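Local structure of beta-galactosidase BgaB (Bifidobacterium adolescentis, 5VYM) at residues 36-41 against 63-68; 40-43 against 48-51; 109-112 against 118-121; 147-152 against 222-227; 195-198 against 203-206. The protein hydrolyses terminal non-reducing beta-D-galactose from beta-galactosides, acting best on Gal(beta1-4)Gal-containing oligosaccharides, with this chain its trimerisation domain, one piece of the longer enzyme. All blocks are in the same frame, centred on the assembly; numbering follows the deposited sequence.

Interaction 1: 36-41 against 63-68; sequences RDWYRA and TVVLPT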
loop_
_atom_site.group_PDB
_atom_site.type_symbol
_atom_site.label_atom_id
_atom_site.label_comp_id
_atom_site.label_asym_id
_atom_site.label_seq_id
_atom_site.Cartn_x
_atom_site.Cartn_y
_atom_site.Cartn_z
ATOM N N ARG B 36 -9.751 17.581 19.018
ATOM C CA ARG B 36 -10.030 18.987 19.303
ATOM C C ARG B 36 -8.829 19.868 18.979
ATOM O O ARG B 36 -8.986 20.966 18.432
ATOM C CB ARG B 36 -10.437 19.165 20.766
ATOM C CG ARG B 36 -11.707 18.436 21.163
ATOM C CD ARG B 36 -12.166 18.849 22.554
ATOM N NE ARG B 36 -11.079 18.809 23.529
ATOM C CZ ARG B 36 -11.255 18.882 24.845
ATOM N NH1 ARG B 36 -12.477 18.990 25.348
ATOM N NH2 ARG B 36 -10.211 18.841 25.660
ATOM N N ASP B 37 -7.621 19.406 19.316
ATOM C CA ASP B 37 -6.425 20.189 19.027
ATOM C C ASP B 37 -6.246 20.391 17.527
ATOM O O ASP B 37 -5.916 21.494 17.076
ATOM C CB ASP B 37 -5.195 19.513 19.632
ATOM C CG ASP B 37 -5.141 19.644 21.142
ATOM O OD1 ASP B 37 -6.038 20.297 21.717
ATOM O OD2 ASP B 37 -4.201 19.094 21.755
ATOM N N TRP B 38 -6.462 19.338 16.735
ATOM C CA TRP B 38 -6.384 19.485 15.286
ATOM C C TRP B 38 -7.503 20.371 14.753
ATOM O O TRP B 38 -7.299 21.097 13.773
ATOM C CB TRP B 38 -6.422 18.114 14.612
ATOM C CG TRP B 38 -5.095 17.415 14.590
ATOM C CD1 TRP B 38 -4.596 16.570 15.538
ATOM C CD2 TRP B 38 -4.098 17.500 13.563
ATOM N NE1 TRP B 38 -3.351 16.123 15.166
ATOM C CE2 TRP B 38 -3.022 16.680 13.958
ATOM C CE3 TRP B 38 -4.011 18.192 12.351
ATOM C CZ2 TRP B 38 -1.873 16.532 13.182
ATOM C CZ3 TRP B 38 -2.869 18.043 11.583
ATOM C CH2 TRP B 38 -1.816 17.220 12.000
ATOM N N TYR B 39 -8.683 20.328 15.376
ATOM C CA TYR B 39 -9.779 21.184 14.934
ATOM C C TYR B 39 -9.434 22.654 15.136
ATOM O O TYR B 39 -9.610 23.477 14.230
ATOM C CB TYR B 39 -11.068 20.826 15.675
ATOM C CG TYR B 39 -12.230 21.726 15.315
ATOM C CD1 TYR B 39 -12.483 22.889 16.033
ATOM C CD2 TYR B 39 -13.069 21.419 14.250
ATOM C CE1 TYR B 39 -13.536 23.720 15.704
ATOM C CE2 TYR B 39 -14.126 22.245 13.914
ATOM C CZ TYR B 39 -14.355 23.393 14.645
ATOM O OH TYR B 39 -15.406 24.218 14.317
ATOM N N ARG B 40 -8.948 23.005 16.327
ATOM C CA ARG B 40 -8.586 24.392 16.594
ATOM C C ARG B 40 -7.394 24.827 15.751
ATOM O O ARG B 40 -7.306 25.998 15.359
ATOM C CB ARG B 40 -8.295 24.584 18.083
ATOM C CG ARG B 40 -8.090 26.032 18.487
ATOM C CD ARG B 40 -8.518 26.271 19.926
ATOM N NE ARG B 40 -9.919 25.917 20.142
ATOM C CZ ARG B 40 -10.946 26.703 19.832
ATOM N NH1 ARG B 40 -10.734 27.892 19.282
ATOM N NH2 ARG B 40 -12.187 26.298 20.066
ATOM N N ALA B 41 -6.476 23.905 15.454
ATOM C CA ALA B 41 -5.339 24.246 14.603
ATOM C C ALA B 41 -5.799 24.605 13.196
ATOM O O ALA B 41 -5.355 25.607 12.619
ATOM C CB ALA B 41 -4.342 23.088 14.567
ATOM N N THR B 63 -8.745 16.226 2.058
ATOM C CA THR B 63 -7.748 15.821 3.036
ATOM C C THR B 63 -8.451 15.187 4.225
ATOM O O THR B 63 -9.512 15.652 4.652
ATOM C CB THR B 63 -6.901 17.014 3.492
ATOM O OG1 THR B 63 -6.209 17.565 2.365
ATOM C CG2 THR B 63 -5.882 16.589 4.544
ATOM N N VAL B 64 -7.858 14.119 4.750
ATOM C CA VAL B 64 -8.400 13.384 5.885
ATOM C C VAL B 64 -7.305 13.263 6.936
ATOM O O VAL B 64 -6.161 12.920 6.610
ATOM C CB VAL B 64 -8.926 12.001 5.453
ATOM C CG1 VAL B 64 -8.670 10.964 6.517
ATOM C CG2 VAL B 64 -10.410 12.083 5.134
ATOM N N VAL B 65 -7.646 13.565 8.189
ATOM C CA VAL B 65 -6.693 13.580 9.295
ATOM C C VAL B 65 -7.131 12.550 10.326
ATOM O O VAL B 65 -8.307 12.511 10.708
ATOM C CB VAL B 65 -6.585 14.978 9.933
ATOM C CG1 VAL B 65 -5.607 14.961 11.097
ATOM C CG2 VAL B 65 -6.167 16.010 8.893
ATOM N N LEU B 66 -6.187 11.721 10.778
ATOM C CA LEU B 66 -6.444 10.687 11.780
ATOM C C LEU B 66 -5.554 10.936 12.991
ATOM O O LEU B 66 -4.413 10.449 13.047
ATOM C CB LEU B 66 -6.210 9.290 11.208
ATOM C CG LEU B 66 -7.167 8.825 10.109
ATOM C CD1 LEU B 66 -6.575 9.084 8.732
ATOM C CD2 LEU B 66 -7.520 7.357 10.284
ATOM N N PRO B 67 -6.033 11.680 13.988
ATOM C CA PRO B 67 -5.222 11.923 15.185
ATOM C C PRO B 67 -5.517 10.931 16.299
ATOM O O PRO B 67 -6.623 10.920 16.851
ATOM C CB PRO B 67 -5.620 13.348 15.583
ATOM C CG PRO B 67 -7.015 13.549 14.988
ATOM C CD PRO B 67 -7.318 12.395 14.055
ATOM N N THR B 68 -4.529 10.102 16.637
ATOM C CA THR B 68 -4.665 9.076 17.672
ATOM C C THR B 68 -5.888 8.199 17.408
ATOM O O THR B 68 -6.718 7.947 18.285
ATOM C CB THR B 68 -4.715 9.707 19.069
ATOM O OG1 THR B 68 -3.736 10.751 19.153
ATOM C CG2 THR B 68 -4.414 8.670 20.150
#

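Interaction 2: 40-43 against 48-51; sequences RAFL and RADI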
loop_
_atom_site.group_PDB
_atom_site.type_symbol
_atom_site.label_atom_id
_atom_site.label_comp_id
_atom_site.label_asym_id
_atom_site.label_seq_id
_atom_site.Cartn_x
_atom_site.Cartn_y
_atom_site.Cartn_z
ATOM N N ARG B 40 -8.948 23.005 16.327
ATOM C CA ARG B 40 -8.586 24.392 16.594
ATOM C C ARG B 40 -7.394 24.827 15.751
ATOM O O ARG B 40 -7.306 25.998 15.359
ATOM C CB ARG B 40 -8.295 24.584 18.083
ATOM C CG ARG B 40 -8.090 26.032 18.487
ATOM C CD ARG B 40 -8.518 26.271 19.926
ATOM N NE ARG B 40 -9.919 25.917 20.142
ATOM C CZ ARG B 40 -10.946 26.703 19.832
ATOM N NH1 ARG B 40 -10.734 27.892 19.282
ATOM N NH2 ARG B 40 -12.187 26.298 20.066
ATOM N N ALA B 41 -6.476 23.905 15.454
ATOM C CA ALA B 41 -5.339 24.246 14.603
ATOM C C ALA B 41 -5.799 24.605 13.196
ATOM O O ALA B 41 -5.355 25.607 12.619
ATOM C CB ALA B 41 -4.342 23.088 14.567
ATOM N N PHE B 42 -6.693 23.796 12.624
ATOM C CA PHE B 42 -7.228 24.112 11.303
ATOM C C PHE B 42 -8.072 25.378 11.340
ATOM O O PHE B 42 -8.077 26.155 10.378
ATOM C CB PHE B 42 -8.046 22.937 10.767
ATOM C CG PHE B 42 -7.239 21.953 9.965
ATOM C CD1 PHE B 42 -6.951 22.200 8.631
ATOM C CD2 PHE B 42 -6.774 20.780 10.539
ATOM C CE1 PHE B 42 -6.210 21.300 7.890
ATOM C CE2 PHE B 42 -6.034 19.877 9.803
ATOM C CZ PHE B 42 -5.750 20.137 8.477
ATOM N N LEU B 43 -8.786 25.605 12.443
ATOM C CA LEU B 43 -9.578 26.822 12.576
ATOM C C LEU B 43 -8.678 28.049 12.674
ATOM O O LEU B 43 -8.921 29.063 12.009
ATOM C CB LEU B 43 -10.491 26.718 13.798
ATOM C CG LEU B 43 -11.498 27.847 14.003
ATOM C CD1 LEU B 43 -12.505 27.872 12.865
ATOM C CD2 LEU B 43 -12.199 27.695 15.342
ATOM N N ARG B 48 -10.971 26.022 8.349
ATOM C CA ARG B 48 -11.700 25.203 9.307
ATOM C C ARG B 48 -12.024 23.837 8.714
ATOM O O ARG B 48 -12.551 23.737 7.602
ATOM C CB ARG B 48 -12.987 25.902 9.737
ATOM C CG ARG B 48 -13.806 25.102 10.738
ATOM C CD ARG B 48 -15.256 25.556 10.780
ATOM N NE ARG B 48 -16.045 24.749 11.708
ATOM C CZ ARG B 48 -16.606 23.586 11.397
ATOM N NH1 ARG B 48 -16.469 23.085 10.175
ATOM N NH2 ARG B 48 -17.305 22.919 12.306
ATOM N N ALA B 49 -11.710 22.788 9.466
ATOM C CA ALA B 49 -11.984 21.420 9.064
ATOM C C ALA B 49 -13.225 20.898 9.776
ATOM O O ALA B 49 -13.576 21.354 10.868
ATOM C CB ALA B 49 -10.791 20.512 9.373
ATOM N N ASP B 50 -13.893 19.941 9.141
ATOM C CA ASP B 50 -15.024 19.259 9.746
ATOM C C ASP B 50 -14.541 18.061 10.550
ATOM O O ASP B 50 -13.488 17.483 10.270
ATOM C CB ASP B 50 -16.020 18.793 8.683
ATOM C CG ASP B 50 -16.563 19.933 7.849
ATOM O OD1 ASP B 50 -16.690 21.056 8.380
ATOM O OD2 ASP B 50 -16.866 19.702 6.659
ATOM N N ILE B 51 -15.320 17.693 11.562
ATOM C CA ILE B 51 -15.103 16.463 12.311
ATOM C C ILE B 51 -16.144 15.456 11.847
ATOM O O ILE B 51 -17.350 15.673 12.017
ATOM C CB ILE B 51 -15.185 16.700 13.825
ATOM C CG1 ILE B 51 -14.101 17.689 14.263
ATOM C CG2 ILE B 51 -15.044 15.383 14.574
ATOM C CD1 ILE B 51 -14.133 18.017 15.736
#

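Interaction 3: 109-112 against 118-121; sequences GYPG and LRSM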
loop_
_atom_site.group_PDB
_atom_site.type_symbol
_atom_site.label_atom_id
_atom_site.label_comp_id
_atom_site.label_asym_id
_atom_site.label_seq_id
_atom_site.Cartn_x
_atom_site.Cartn_y
_atom_site.Cartn_z
ATOM N N GLY B 109 5.152 -4.673 12.563
ATOM C CA GLY B 109 5.874 -3.420 12.419
ATOM C C GLY B 109 5.051 -2.192 12.769
ATOM O O GLY B 109 3.867 -2.307 13.104
ATOM N N TYR B 110 5.659 -1.007 12.683
ATOM C CA TYR B 110 4.969 0.218 13.056
ATOM C C TYR B 110 4.963 1.220 11.908
ATOM O O TYR B 110 5.997 1.422 11.258
ATOM C CB TYR B 110 5.620 0.870 14.289
ATOM C CG TYR B 110 5.180 2.302 14.530
ATOM C CD1 TYR B 110 4.013 2.587 15.232
ATOM C CD2 TYR B 110 5.930 3.372 14.050
ATOM C CE1 TYR B 110 3.605 3.896 15.446
ATOM C CE2 TYR B 110 5.528 4.680 14.257
ATOM C CZ TYR B 110 4.369 4.936 14.956
ATOM O OH TYR B 110 3.972 6.236 15.165
ATOM N N PRO B 111 3.813 1.858 11.624
ATOM C CA PRO B 111 2.500 1.524 12.194
ATOM C C PRO B 111 1.935 0.246 11.578
ATOM O O PRO B 111 2.116 0.009 10.385
ATOM C CB PRO B 111 1.633 2.741 11.843
ATOM C CG PRO B 111 2.304 3.366 10.683
ATOM C CD PRO B 111 3.777 3.121 10.870
ATOM N N GLY B 112 1.259 -0.566 12.386
ATOM C CA GLY B 112 0.901 -1.908 11.973
ATOM C C GLY B 112 -0.403 -2.072 11.229
ATOM O O GLY B 112 -0.639 -3.146 10.670
ATOM N N LEU B 118 -0.582 0.698 5.869
ATOM C CA LEU B 118 -0.353 2.050 6.365
ATOM C C LEU B 118 1.109 2.452 6.212
ATOM O O LEU B 118 1.407 3.592 5.835
ATOM C CB LEU B 118 -0.799 2.154 7.824
ATOM C CG LEU B 118 -0.889 3.567 8.406
ATOM C CD1 LEU B 118 -1.740 4.463 7.518
ATOM C CD2 LEU B 118 -1.446 3.525 9.821
ATOM N N ARG B 119 2.035 1.530 6.494
ATOM C CA ARG B 119 3.448 1.811 6.265
ATOM C C ARG B 119 3.716 2.133 4.801
ATOM O O ARG B 119 4.466 3.066 4.489
ATOM C CB ARG B 119 4.304 0.624 6.706
ATOM C CG ARG B 119 4.302 0.368 8.197
ATOM C CD ARG B 119 5.380 -0.631 8.587
ATOM N NE ARG B 119 5.170 -1.947 7.989
ATOM C CZ ARG B 119 4.488 -2.931 8.566
ATOM N NH1 ARG B 119 3.939 -2.749 9.759
ATOM N NH2 ARG B 119 4.353 -4.099 7.953
ATOM N N SER B 120 3.107 1.369 3.888
ATOM C CA SER B 120 3.331 1.594 2.463
ATOM C C SER B 120 2.832 2.968 2.035
ATOM O O SER B 120 3.504 3.668 1.270
ATOM C CB SER B 120 2.651 0.497 1.645
ATOM O OG SER B 120 3.199 -0.774 1.945
ATOM N N MET B 121 1.652 3.368 2.516
ATOM C CA MET B 121 1.145 4.704 2.219
ATOM C C MET B 121 2.104 5.777 2.720
ATOM O O MET B 121 2.457 6.707 1.985
ATOM C CB MET B 121 -0.238 4.897 2.848
ATOM C CG MET B 121 -1.318 3.953 2.344
ATOM S SD MET B 121 -2.841 4.126 3.296
ATOM C CE MET B 121 -3.059 5.900 3.229
HETATM O O HOH W 1 0.880 -0.876 8.243
HETATM O O HOH W 2 1.813 -4.606 10.180
#

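Interaction 4: 147-152 against 222-227; sequences SADDSA and RAYLAA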
loop_
_atom_site.group_PDB
_atom_site.type_symbol
_atom_site.label_atom_id
_atom_site.label_comp_id
_atom_site.label_asym_id
_atom_site.label_seq_id
_atom_site.Cartn_x
_atom_site.Cartn_y
_atom_site.Cartn_z
ATOM N N SER B 147 -15.562 -16.880 -16.222
ATOM C CA SER B 147 -15.488 -15.425 -16.270
ATOM C C SER B 147 -16.498 -14.821 -15.301
ATOM O O SER B 147 -17.691 -15.139 -15.357
ATOM C CB SER B 147 -15.737 -14.928 -17.691
ATOM O OG SER B 147 -14.661 -15.271 -18.546
ATOM N N ALA B 148 -16.020 -13.953 -14.408
ATOM C CA ALA B 148 -16.905 -13.302 -13.454
ATOM C C ALA B 148 -17.679 -12.147 -14.073
ATOM O O ALA B 148 -18.660 -11.686 -13.478
ATOM C CB ALA B 148 -16.109 -12.805 -12.246
ATOM N N ASP B 149 -17.263 -11.670 -15.242
ATOM C CA ASP B 149 -17.997 -10.643 -15.966
ATOM C C ASP B 149 -18.973 -11.326 -16.927
ATOM O O ASP B 149 -19.319 -12.496 -16.750
ATOM C CB ASP B 149 -17.015 -9.697 -16.668
ATOM C CG ASP B 149 -16.014 -10.431 -17.553
ATOM O OD1 ASP B 149 -16.122 -11.666 -17.697
ATOM O OD2 ASP B 149 -15.111 -9.765 -18.103
ATOM N N ASP B 150 -19.427 -10.608 -17.953
ATOM C CA ASP B 150 -20.322 -11.168 -18.957
ATOM C C ASP B 150 -19.622 -11.415 -20.286
ATOM O O ASP B 150 -20.284 -11.752 -21.274
ATOM C CB ASP B 150 -21.533 -10.254 -19.158
ATOM C CG ASP B 150 -22.447 -10.223 -17.947
ATOM O OD1 ASP B 150 -22.489 -11.229 -17.207
ATOM O OD2 ASP B 150 -23.127 -9.197 -17.739
ATOM N N SER B 151 -18.298 -11.253 -20.335
ATOM C CA SER B 151 -17.575 -11.465 -21.583
ATOM C C SER B 151 -17.487 -12.942 -21.940
ATOM O O SER B 151 -17.383 -13.283 -23.124
ATOM C CB SER B 151 -16.174 -10.862 -21.487
ATOM O OG SER B 151 -15.418 -11.488 -20.465
ATOM N N ALA B 152 -17.521 -13.826 -20.939
ATOM C CA ALA B 152 -17.403 -15.269 -21.152
ATOM C C ALA B 152 -16.119 -15.617 -21.898
ATOM O O ALA B 152 -16.067 -16.585 -22.660
ATOM C CB ALA B 152 -18.626 -15.822 -21.891
ATOM N N ARG B 222 -6.033 -11.428 -25.494
ATOM C CA ARG B 222 -6.890 -10.855 -26.526
ATOM C C ARG B 222 -8.126 -10.194 -25.928
ATOM O O ARG B 222 -8.625 -9.203 -26.472
ATOM C CB ARG B 222 -7.286 -11.941 -27.527
ATOM C CG ARG B 222 -7.937 -11.430 -28.797
ATOM C CD ARG B 222 -8.110 -12.567 -29.789
ATOM N NE ARG B 222 -6.827 -13.047 -30.295
ATOM C CZ ARG B 222 -6.613 -14.282 -30.738
ATOM N NH1 ARG B 222 -7.596 -15.171 -30.725
ATOM N NH2 ARG B 222 -5.414 -14.631 -31.186
ATOM N N ALA B 223 -8.620 -10.713 -24.803
ATOM C CA ALA B 223 -9.820 -10.158 -24.184
ATOM C C ALA B 223 -9.535 -8.859 -23.437
ATOM O O ALA B 223 -10.363 -7.940 -23.453
ATOM C CB ALA B 223 -10.445 -11.184 -23.237
ATOM N N TYR B 224 -8.381 -8.755 -22.781
ATOM C CA TYR B 224 -8.123 -7.646 -21.871
ATOM C C TYR B 224 -6.860 -6.853 -22.172
ATOM O O TYR B 224 -6.827 -5.654 -21.885
ATOM C CB TYR B 224 -8.043 -8.155 -20.422
ATOM C CG TYR B 224 -9.281 -8.889 -19.956
ATOM C CD1 TYR B 224 -10.449 -8.200 -19.663
ATOM C CD2 TYR B 224 -9.276 -10.269 -19.793
ATOM C CE1 TYR B 224 -11.581 -8.864 -19.231
ATOM C CE2 TYR B 224 -10.402 -10.942 -19.360
ATOM C CZ TYR B 224 -11.552 -10.234 -19.081
ATOM O OH TYR B 224 -12.676 -10.900 -18.650
ATOM N N LEU B 225 -5.823 -7.473 -22.738
ATOM C CA LEU B 225 -4.516 -6.834 -22.838
ATOM C C LEU B 225 -4.061 -6.586 -24.272
ATOM O O LEU B 225 -2.891 -6.249 -24.484
ATOM C CB LEU B 225 -3.463 -7.673 -22.107
ATOM C CG LEU B 225 -3.773 -8.041 -20.656
ATOM C CD1 LEU B 225 -2.662 -8.903 -20.073
ATOM C CD2 LEU B 225 -3.984 -6.791 -19.816
ATOM N N ALA B 226 -4.939 -6.740 -25.258
ATOM C CA ALA B 226 -4.567 -6.578 -26.654
ATOM C C ALA B 226 -4.880 -5.160 -27.125
ATOM O O ALA B 226 -5.403 -4.326 -26.382
ATOM C CB ALA B 226 -5.278 -7.618 -27.521
ATOM N N ALA B 227 -4.550 -4.888 -28.385
ATOM C CA ALA B 227 -4.802 -3.583 -28.986
ATOM C C ALA B 227 -6.121 -3.579 -29.751
ATOM O O ALA B 227 -7.098 -2.965 -29.323
ATOM C CB ALA B 227 -3.658 -3.192 -29.905
#

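Interaction 5: 195-198 against 203-206; sequences VTRN and GEAY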
loop_
_atom_site.group_PDB
_atom_site.type_symbol
_atom_site.label_atom_id
_atom_site.label_comp_id
_atom_site.label_asym_id
_atom_site.label_seq_id
_atom_site.Cartn_x
_atom_site.Cartn_y
_atom_site.Cartn_z
ATOM N N VAL B 195 -8.518 -14.050 -11.713
ATOM C CA VAL B 195 -8.001 -12.905 -12.456
ATOM C C VAL B 195 -8.749 -11.664 -11.987
ATOM O O VAL B 195 -9.983 -11.625 -12.035
ATOM C CB VAL B 195 -8.155 -13.071 -13.979
ATOM C CG1 VAL B 195 -7.669 -11.822 -14.693
ATOM C CG2 VAL B 195 -7.399 -14.301 -14.467
ATOM N N THR B 196 -8.009 -10.656 -11.531
ATOM C CA THR B 196 -8.584 -9.409 -11.047
ATOM C C THR B 196 -7.816 -8.235 -11.634
ATOM O O THR B 196 -6.668 -8.368 -12.064
ATOM C CB THR B 196 -8.543 -9.303 -9.516
ATOM O OG1 THR B 196 -7.183 -9.170 -9.085
ATOM C CG2 THR B 196 -9.166 -10.529 -8.864
ATOM N N ARG B 197 -8.466 -7.073 -11.635
ATOM C CA ARG B 197 -7.818 -5.819 -11.984
ATOM C C ARG B 197 -8.289 -4.748 -11.014
ATOM O O ARG B 197 -9.426 -4.782 -10.533
ATOM C CB ARG B 197 -8.102 -5.398 -13.435
ATOM C CG ARG B 197 -9.565 -5.134 -13.755
ATOM C CD ARG B 197 -9.743 -4.882 -15.245
ATOM N NE ARG B 197 -11.145 -4.770 -15.634
ATOM C CZ ARG B 197 -11.568 -4.750 -16.894
ATOM N NH1 ARG B 197 -10.697 -4.839 -17.891
ATOM N NH2 ARG B 197 -12.864 -4.646 -17.160
ATOM N N ASN B 198 -7.399 -3.796 -10.722
ATOM C CA ASN B 198 -7.660 -2.779 -9.717
ATOM C C ASN B 198 -7.097 -1.448 -10.201
ATOM O O ASN B 198 -5.936 -1.393 -10.649
ATOM C CB ASN B 198 -7.035 -3.169 -8.373
ATOM C CG ASN B 198 -7.285 -2.141 -7.287
ATOM O OD1 ASN B 198 -8.401 -1.652 -7.122
ATOM N ND2 ASN B 198 -6.240 -1.805 -6.539
ATOM N N GLY B 203 -3.694 4.634 -13.363
ATOM C CA GLY B 203 -3.452 3.388 -14.063
ATOM C C GLY B 203 -4.191 2.188 -13.512
ATOM O O GLY B 203 -5.278 2.320 -12.944
ATOM N N GLU B 204 -3.592 1.008 -13.664
ATOM C CA GLU B 204 -4.297 -0.246 -13.446
ATOM C C GLU B 204 -3.299 -1.323 -13.045
ATOM O O GLU B 204 -2.120 -1.263 -13.409
ATOM C CB GLU B 204 -5.053 -0.656 -14.715
ATOM C CG GLU B 204 -6.295 -1.484 -14.493
ATOM C CD GLU B 204 -7.118 -1.613 -15.760
ATOM O OE1 GLU B 204 -6.581 -1.304 -16.847
ATOM O OE2 GLU B 204 -8.299 -2.011 -15.670
ATOM N N ALA B 205 -3.782 -2.313 -12.299
ATOM C CA ALA B 205 -2.953 -3.436 -11.873
ATOM C C ALA B 205 -3.774 -4.712 -11.962
ATOM O O ALA B 205 -4.800 -4.840 -11.289
ATOM C CB ALA B 205 -2.424 -3.235 -10.451
ATOM N N TYR B 206 -3.324 -5.649 -12.791
ATOM C CA TYR B 206 -3.963 -6.946 -12.943
ATOM C C TYR B 206 -3.248 -7.985 -12.089
ATOM O O TYR B 206 -2.035 -7.910 -11.875
ATOM C CB TYR B 206 -3.952 -7.400 -14.406
ATOM C CG TYR B 206 -4.965 -6.722 -15.302
ATOM C CD1 TYR B 206 -4.827 -5.388 -15.660
ATOM C CD2 TYR B 206 -6.047 -7.429 -15.815
ATOM C CE1 TYR B 206 -5.748 -4.769 -16.490
ATOM C CE2 TYR B 206 -6.972 -6.820 -16.646
ATOM C CZ TYR B 206 -6.818 -5.491 -16.981
ATOM O OH TYR B 206 -7.737 -4.885 -17.807
HETATM O O HOH W 3 -5.902 -6.707 -9.445
#

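Interaction 1: 36-41 against 63-68
In the helix-on-sheet layer of an alpha/beta domain, W38 of helix 31-44 rests on V65 of strand 63-66 and P67 just after it. V65 CG1 sits over one face of the indole and belongs to a CH-pi contact, 4.0 Å from the centroid of the six-membered ring and 18° off its normal. The methyl is displaced toward the rim, closest to W38 CE3 at 3.8 Å. It gets there because chi1 of V65 (179°) sets CG1 opposite the backbone N, leaving CG2 on the other side to meet F42 of the same helix. P67 reaches the five-membered part of the indole obliquely: P67 CB lies 3.4 Å from W38 CD1, with NE1 next to it. Strand 63-66 is an inner strand of a four-stranded parallel sheet, between strands 7-11 and 89-93, and the indole spans several of its strands, touching I9 and V91 as well. With chi1 at -82°, W38 CG stands opposite its own carbonyl carbon, which carries the rings from the helix down to the sheet. With an alanine here both rings would go, and V65 CG1 and P67 CB would probably be left facing a gap under the helix. L217 of the second subunit also packs on W38.

Interaction 2: 40-43 against 48-51
R48 packs against L43 where helix 31-44 gives way, through a short turn, to edge strand 50-53 of the parallel sheet, an alpha-to-beta connection of the domain's alpha/beta fold. Next to R48 in the chain, A49 turns inward: its CB meets F42 at CG, 3.9 Å away, and F42 CB is equally near, while the rest of the phenyl ring leads off toward T7 of strand 7-11. V221 of the second subunit packs on F42. The arginine can be followed outward. Its CB and CG each come within 3.7 Å of L43 CD1, and CD is still near that methyl at 4.2 Å, so one leucine branch covers the first half of the chain as the two side chains cross obliquely. L43 can offer CD1 because its CG stands opposite the backbone N (chi1 -174°). From CG the chain runs extended to NE, which makes a weak hydrogen bond to the hydroxyl of Y39 one helical turn back from L43. The far end of R48 reaches forward to D50 on strand 50-53, forming a salt bridge with this aspartate, whose OD2 is hydrogen-bonded to Y61 OH and S5 N. R48 NH1 is 2.7 Å from D50 OD1, which lies in the guanidinium plane, although the N-H...O angle is bent to 131°.

Interaction 3: 109-112 against 118-121
R119, P111 and L118 bury most of the surface where the loop 109-112 folds back on helix 117-122. R119 lays its aliphatic part across the loop backbone: CG is 3.1 Å from P111 O, and CD lies 3.4 Å from Y110 O. Its chain bends at chi3 (-63°), which brings the guanidinium beside G109 and G112. From there NH1 makes only a weak hydrogen bond to P111 O, at 3.4 Å and 125°. Two waters supply the better polar links. One donates to P111 O at 2.6 Å and accepts from R119 N; the other donates to G112 O and accepts from R119 NH1, both at 2.9 Å. The loop follows strand 89-93, the last strand of the parallel sheet, and Y110-P111 is joined by a cis peptide, with the proline CD against one face of the tyrosine ring. P111 also meets L118 at about a right angle, its CB 3.8 Å from L118 CD2. G109 adopts backbone angles (phi 136°) open chiefly to glycine, and a side chain there would run into R119 NH1. The charge of R119 finds its main partner across the interface with the second subunit, where NE forms a salt bridge with D115 of that chain; R125 of the same chain as R119 is close to NE too, a like charge that D115 would probably offset.

Interaction 4: 147-152 against 222-227
Y224 and D149 are joined by a hydrogen bond that ties Y224 on helix 214-225 to the loop after strand 143-147. The Y224 hydroxyl donates to D149 OD2 at 2.7 Å, reaching the oxygen on its syn side and 25° out of the carboxylate plane. Aspartate and tyrosine approach from opposite directions, the acid arriving at the edge of the phenol ring with the two planes 24° apart. S151 OG lies 3.3 Å from Y224 OH.

Within the loop, D149 is also the hub of weaker bonds. S151 N approaches D149 OD1 at 3.4 Å in a weak bond, and S151 OG is 2.9 Å from both D149 OD1 and OD2, weak bonds between which its single proton is not settled. With chi1 of 54°, D149 CG is tucked between backbone N and carbonyl carbon, which places the carboxylate beside S151.

Apolar contacts are supplied mostly from outside: L176 of strand 174-180 touches both D149 and Y224, while A223 CB sits over one face of the tyrosine ring, offset toward its rim. With the Y224 hydroxyl donating to OD2 and S151 close to both oxygens, the D149 carboxylate is probably stabilised as the anion, tying a partly exposed loop to the helix through one short bond.

Interaction 5: 195-198 against 203-206
R197 and Y206 form a non-hydrogen-bonded pair in the antiparallel hairpin of strands 193-200 and 203-208. R197 NH1 donates to Y206 OH at 3.0 Å and 164°, the hydroxyl lying in the guanidinium plane. Next along, the hydrogen-bonded pair N198 and A205 exchanges two 2.9 Å backbone bonds, N198 N to A205 O and A205 N to N198 O. A water links T196 OG1 to A205 O. E204 OE2 stands 4.0 Å from R197 NE, a long salt bridge of charges alone: OE2 lies well out of the guanidinium plane, no N-H pointing at it. R197 NE hydrogen-bonds Q174. The arginine's chi1 (62°) and extended chain carry it along the ring face toward the hydroxyl. A leucine in place of Y206 would probably leave R197 NH1 without this acceptor and its aliphatic chain without a ring. E204 to Y206 also pair, in parallel, with a strand of the second subunit. Over the ring centre, R197 CB sits 3.6 Å from the Y206 centroid, 6° off its normal.

Along the chain, interactions 1, 2 and 3 come from the alpha/beta half and interactions 4 and 5 from the region of the antiparallel sheet, its loop and helix 214-225. Interactions 1 and 2 share helix 31-44, lie about 7 Å apart between centres and touch through Y39 and R48; both reach the four-stranded parallel sheet. Interaction 3 follows beyond that sheet, about 20 Å from interaction 1 between centres. Interactions 4 and 5, about 12 Å apart between centres, meet at Y224; the hairpin lies in sequence between the two segments of interaction 4. Interactions 1 and 4 are about 45 Å apart between centres, yet all five touch the second subunit, consistent with an interface that reaches both parts of the chain.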